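Local coordinates for protein laccase (Botrytis aclada, PDB 3SQR) that oxidises phenolic substrates such as hydroquinones with four-electron reduction of dioxygen to water, using a set of bound copper ions, and probably takes part in lignin degradation, at residues Phe402-Asn407 / Ala532-Ala537. Residues are numbered along the deposited sequence; the frame is centred on the assembly and turned at random.
Sequences FTWTIN and ASEGLA. With NAG (2-acetamido-2-deoxy-beta-D-glucopyranose), chain I.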
ATOM      1  N   PHE A 402      -7.511  18.138 -13.676  1.00 30.85           N
ATOM      2  CA  PHE A 402      -8.414  16.997 -13.603  1.00 29.35           C
ATOM      3  C   PHE A 402      -8.506  16.574 -12.146  1.00 28.84           C
ATOM      4  O   PHE A 402      -7.498  16.343 -11.511  1.00 28.58           O
ATOM      5  CB  PHE A 402      -7.852  15.838 -14.407  1.00 31.11           C
ATOM      6  CG  PHE A 402      -8.751  14.674 -14.517  1.00 31.24           C
ATOM      7  CD1 PHE A 402      -8.787  13.698 -13.518  1.00 34.19           C
ATOM      8  CD2 PHE A 402      -9.533  14.500 -15.641  1.00 34.93           C
ATOM      9  CE1 PHE A 402      -9.617  12.607 -13.629  1.00 35.70           C
ATOM     10  CE2 PHE A 402     -10.362  13.402 -15.756  1.00 36.72           C
ATOM     11  CZ  PHE A 402     -10.405  12.455 -14.726  1.00 36.44           C
ATOM     12  N   THR A 403      -9.718  16.460 -11.648  1.00 28.85           N
ATOM     13  CA  THR A 403      -9.951  16.038 -10.284  1.00 28.48           C
ATOM     14  C   THR A 403     -10.958  14.907 -10.310  1.00 29.02           C
ATOM     15  O   THR A 403     -11.845  14.883 -11.158  1.00 29.52           O
ATOM     16  CB  THR A 403     -10.510  17.126  -9.381  1.00 29.33           C
ATOM     17  OG1 THR A 403     -11.822  17.513  -9.831  1.00 30.81           O
ATOM     18  CG2 THR A 403      -9.623  18.345  -9.332  1.00 28.97           C
ATOM     19  N   TRP A 404     -10.815  13.992  -9.353  1.00 27.07           N
ATOM     20  CA  TRP A 404     -11.831  12.993  -9.039  1.00 26.32           C
ATOM     21  C   TRP A 404     -12.731  13.538  -7.934  1.00 25.34           C
ATOM     22  O   TRP A 404     -12.241  14.234  -7.022  1.00 26.16           O
ATOM     23  CB  TRP A 404     -11.183  11.675  -8.563  1.00 26.84           C
ATOM     24  CG  TRP A 404     -10.212  11.102  -9.517  1.00 27.70           C
ATOM     25  CD1 TRP A 404      -8.884  11.317  -9.519  1.00 27.84           C
ATOM     26  CD2 TRP A 404     -10.497  10.311 -10.680  1.00 27.08           C
ATOM     27  NE1 TRP A 404      -8.303  10.657 -10.567  1.00 27.99           N
ATOM     28  CE2 TRP A 404      -9.261  10.034 -11.305  1.00 27.55           C
ATOM     29  CE3 TRP A 404     -11.678   9.824 -11.263  1.00 28.17           C
ATOM     30  CZ2 TRP A 404      -9.154   9.313 -12.468  1.00 27.71           C
ATOM     31  CZ3 TRP A 404     -11.561   9.074 -12.428  1.00 30.51           C
ATOM     32  CH2 TRP A 404     -10.311   8.827 -13.018  1.00 31.59           C
ATOM     33  N   THR A 405     -14.001  13.135  -7.934  1.00 26.79           N
ATOM     34  CA  THR A 405     -14.897  13.554  -6.919  1.00 27.37           C
ATOM     35  C   THR A 405     -15.595  12.355  -6.324  1.00 26.91           C
ATOM     36  O   THR A 405     -15.780  11.339  -6.951  1.00 24.72           O
ATOM     37  CB  THR A 405     -15.961  14.551  -7.486  1.00 27.97           C
ATOM     38  OG1 THR A 405     -16.685  13.843  -8.499  1.00 27.74           O
ATOM     39  CG2 THR A 405     -15.286  15.840  -8.067  1.00 26.90           C
ATOM     40  N   ILE A 406     -15.930  12.514  -5.055  1.00 27.67           N
ATOM     41  CA  ILE A 406     -16.725  11.577  -4.282  1.00 28.20           C
ATOM     42  C   ILE A 406     -17.943  12.354  -3.824  1.00 28.47           C
ATOM     43  O   ILE A 406     -17.836  13.340  -3.072  1.00 28.71           O
ATOM     44  CB  ILE A 406     -15.975  11.156  -3.049  1.00 27.75           C
ATOM     45  CG1 ILE A 406     -14.561  10.704  -3.452  1.00 29.23           C
ATOM     46  CG2 ILE A 406     -16.760  10.019  -2.339  1.00 28.76           C
ATOM     47  CD1 ILE A 406     -14.436   9.242  -3.599  0.50 29.92           C
ATOM     48  N   ASN A 407     -19.085  11.911  -4.295  1.00 30.20           N
ATOM     49  CA  ASN A 407     -20.323  12.664  -4.198  1.00 30.60           C
ATOM     50  C   ASN A 407     -20.109  14.116  -4.448  1.00 30.22           C
ATOM     51  O   ASN A 407     -20.445  14.985  -3.632  1.00 31.25           O
ATOM     52  CB  ASN A 407     -20.937  12.409  -2.834  1.00 31.82           C
ATOM     53  CG  ASN A 407     -21.765  11.205  -2.847  1.00 33.81           C
ATOM     54  OD1 ASN A 407     -21.370  10.182  -3.371  1.00 32.96           O
ATOM     55  ND2 ASN A 407     -22.940  11.300  -2.256  1.00 35.26           N
ATOM     56  N   ALA A 532      -4.973   9.758  -6.070  1.00 24.29           N
ATOM     57  CA  ALA A 532      -4.947  10.310  -4.726  1.00 23.05           C
ATOM     58  C   ALA A 532      -4.681  11.789  -4.734  1.00 23.41           C
ATOM     59  O   ALA A 532      -5.368  12.571  -4.081  1.00 22.46           O
ATOM     60  CB  ALA A 532      -3.880   9.539  -3.828  1.00 24.14           C
ATOM     61  N   SER A 533      -3.670  12.190  -5.491  1.00 23.61           N
ATOM     62  CA  SER A 533      -3.297  13.603  -5.594  1.00 23.55           C
ATOM     63  C   SER A 533      -4.404  14.472  -6.252  1.00 23.59           C
ATOM     64  O   SER A 533      -4.573  15.670  -5.879  1.00 24.83           O
ATOM     65  CB  SER A 533      -2.031  13.731  -6.379  1.00 23.27           C
ATOM     66  OG  SER A 533      -0.950  13.518  -5.504  1.00 24.17           O
ATOM     67  N   GLU A 534      -5.170  13.828  -7.126  1.00 23.83           N
ATOM     68  CA  GLU A 534      -6.367  14.379  -7.785  1.00 25.12           C
ATOM     69  C   GLU A 534      -7.623  14.313  -6.950  1.00 24.76           C
ATOM     70  O   GLU A 534      -8.709  14.560  -7.449  1.00 27.00           O
ATOM     71  CB  GLU A 534      -6.525  13.689  -9.138  1.00 25.66           C
ATOM     72  CG  GLU A 534      -5.441  14.136 -10.087  1.00 25.60           C
ATOM     73  CD  GLU A 534      -5.101  13.192 -11.190  1.00 29.54           C
ATOM     74  OE1 GLU A 534      -5.809  12.193 -11.388  1.00 27.71           O
ATOM     75  OE2 GLU A 534      -4.074  13.460 -11.897  1.00 29.49           O
ATOM     76  N   GLY A 535      -7.499  13.958  -5.670  1.00 23.84           N
ATOM     77  CA  GLY A 535      -8.589  13.954  -4.787  1.00 23.56           C
ATOM     78  C   GLY A 535      -9.547  12.788  -4.745  1.00 22.63           C
ATOM     79  O   GLY A 535     -10.661  12.931  -4.167  1.00 22.94           O
ATOM     80  N   LEU A 536      -9.165  11.612  -5.244  1.00 22.85           N
ATOM     81  CA  LEU A 536     -10.020  10.474  -5.141  1.00 22.30           C
ATOM     82  C   LEU A 536      -9.899   9.839  -3.779  1.00 22.75           C
ATOM     83  O   LEU A 536      -9.192   8.855  -3.594  1.00 22.98           O
ATOM     84  CB  LEU A 536      -9.691   9.402  -6.231  1.00 21.91           C
ATOM     85  CG  LEU A 536     -10.864   8.581  -6.680  1.00 21.55           C
ATOM     86  CD1 LEU A 536     -10.483   7.720  -7.888  1.00 24.91           C
ATOM     87  CD2 LEU A 536     -11.397   7.704  -5.590  1.00 20.81           C
ATOM     88  N   ALA A 537     -10.640  10.374  -2.853  1.00 23.71           N
ATOM     89  CA  ALA A 537     -10.437  10.086  -1.474  1.00 23.05           C
ATOM     90  C   ALA A 537     -11.573  10.639  -0.651  1.00 24.26           C
ATOM     91  O   ALA A 537     -12.168  11.639  -1.013  1.00 24.78           O
ATOM     92  CB  ALA A 537      -9.086  10.710  -1.016  1.00 22.61           C
TER
HETATM   93  C1  NAG I 558     -23.858  10.199  -2.254  1.00 36.32           C
HETATM   94  C2  NAG I 558     -24.603   9.967  -0.946  1.00 36.91           C
HETATM   95  C3  NAG I 558     -25.632   8.867  -1.154  1.00 36.02           C
HETATM   96  C4  NAG I 558     -26.536   9.193  -2.325  1.00 37.80           C
HETATM   97  C5  NAG I 558     -25.659   9.337  -3.569  1.00 37.39           C
HETATM   98  C6  NAG I 558     -26.496   9.621  -4.828  1.00 39.33           C
HETATM   99  C7  NAG I 558     -23.449  10.419   1.198  1.00 36.30           C
HETATM  100  C8  NAG I 558     -22.564   9.911   2.311  1.00 39.83           C
HETATM  101  N2  NAG I 558     -23.733   9.600   0.198  1.00 33.11           N
HETATM  102  O3  NAG I 558     -26.367   8.789   0.035  1.00 32.79           O
HETATM  103  O4  NAG I 558     -27.424   8.114  -2.524  1.00 37.20           O
HETATM  104  O5  NAG I 558     -24.803  10.438  -3.300  1.00 32.78           O
HETATM  105  O6  NAG I 558     -27.198  10.822  -4.586  1.00 36.50           O
HETATM  106  O7  NAG I 558     -23.867  11.570   1.260  1.00 38.95           O
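Trp-404 on edge strand 402-406 meets Glu-534 and Leu-536 where a Schellman motif closes helix 529-533 in the third cupredoxin domain of this multicopper oxidase, a worked example of a helix end pinned across a beta sandwich. Gly-535, at positive phi (82°), is the C-prime residue, with its N bonded to Ala-532 O while Leu-536 N returns to His-531 O. Residues 534-537 run nearly parallel to 402-406 before the chain enters strand 537-542 of the other sheet.

Two hydrogen bonds tie the turn to the strand, both to Glu-534. Backbone Trp-404 N donates to Glu-534 O at 2.9 Å with a fairly straight N-H...O angle of 157°, and the same carbonyl receives a CA-H contact from Thr-403. The indole adds a weak, bent bond from NE1 to Glu-534 OE1 (3.0 Å). Beyond CG the glutamate chain is extended, bringing its carboxylate to the indole with the two planes 33° apart. Its CG packs 3.3 Å from Phe-402 O, a buried carbonyl oxygen with no hydrogen-bond partner.

Apolar contacts make up much of the rest. The Trp-404 ring meets His-531 and His-463, both ligands of the type 1 copper, and so belongs to the second shell of that site. Leu-536 packs on the third ligand, Cys-526, and its side chain comes within about 4 Å of the copper (nearest atoms), consistent with the axial, non-coordinating position of such laccases. Further along, Asn-407 carries N-linked NAG. The indole is sandwiched: Phe-402 CE1 lies over one face, offset toward the rim, and Leu-536 CD1 over the opposite face, 4.0 Å from the five-membered ring's centroid in a CH-pi contact.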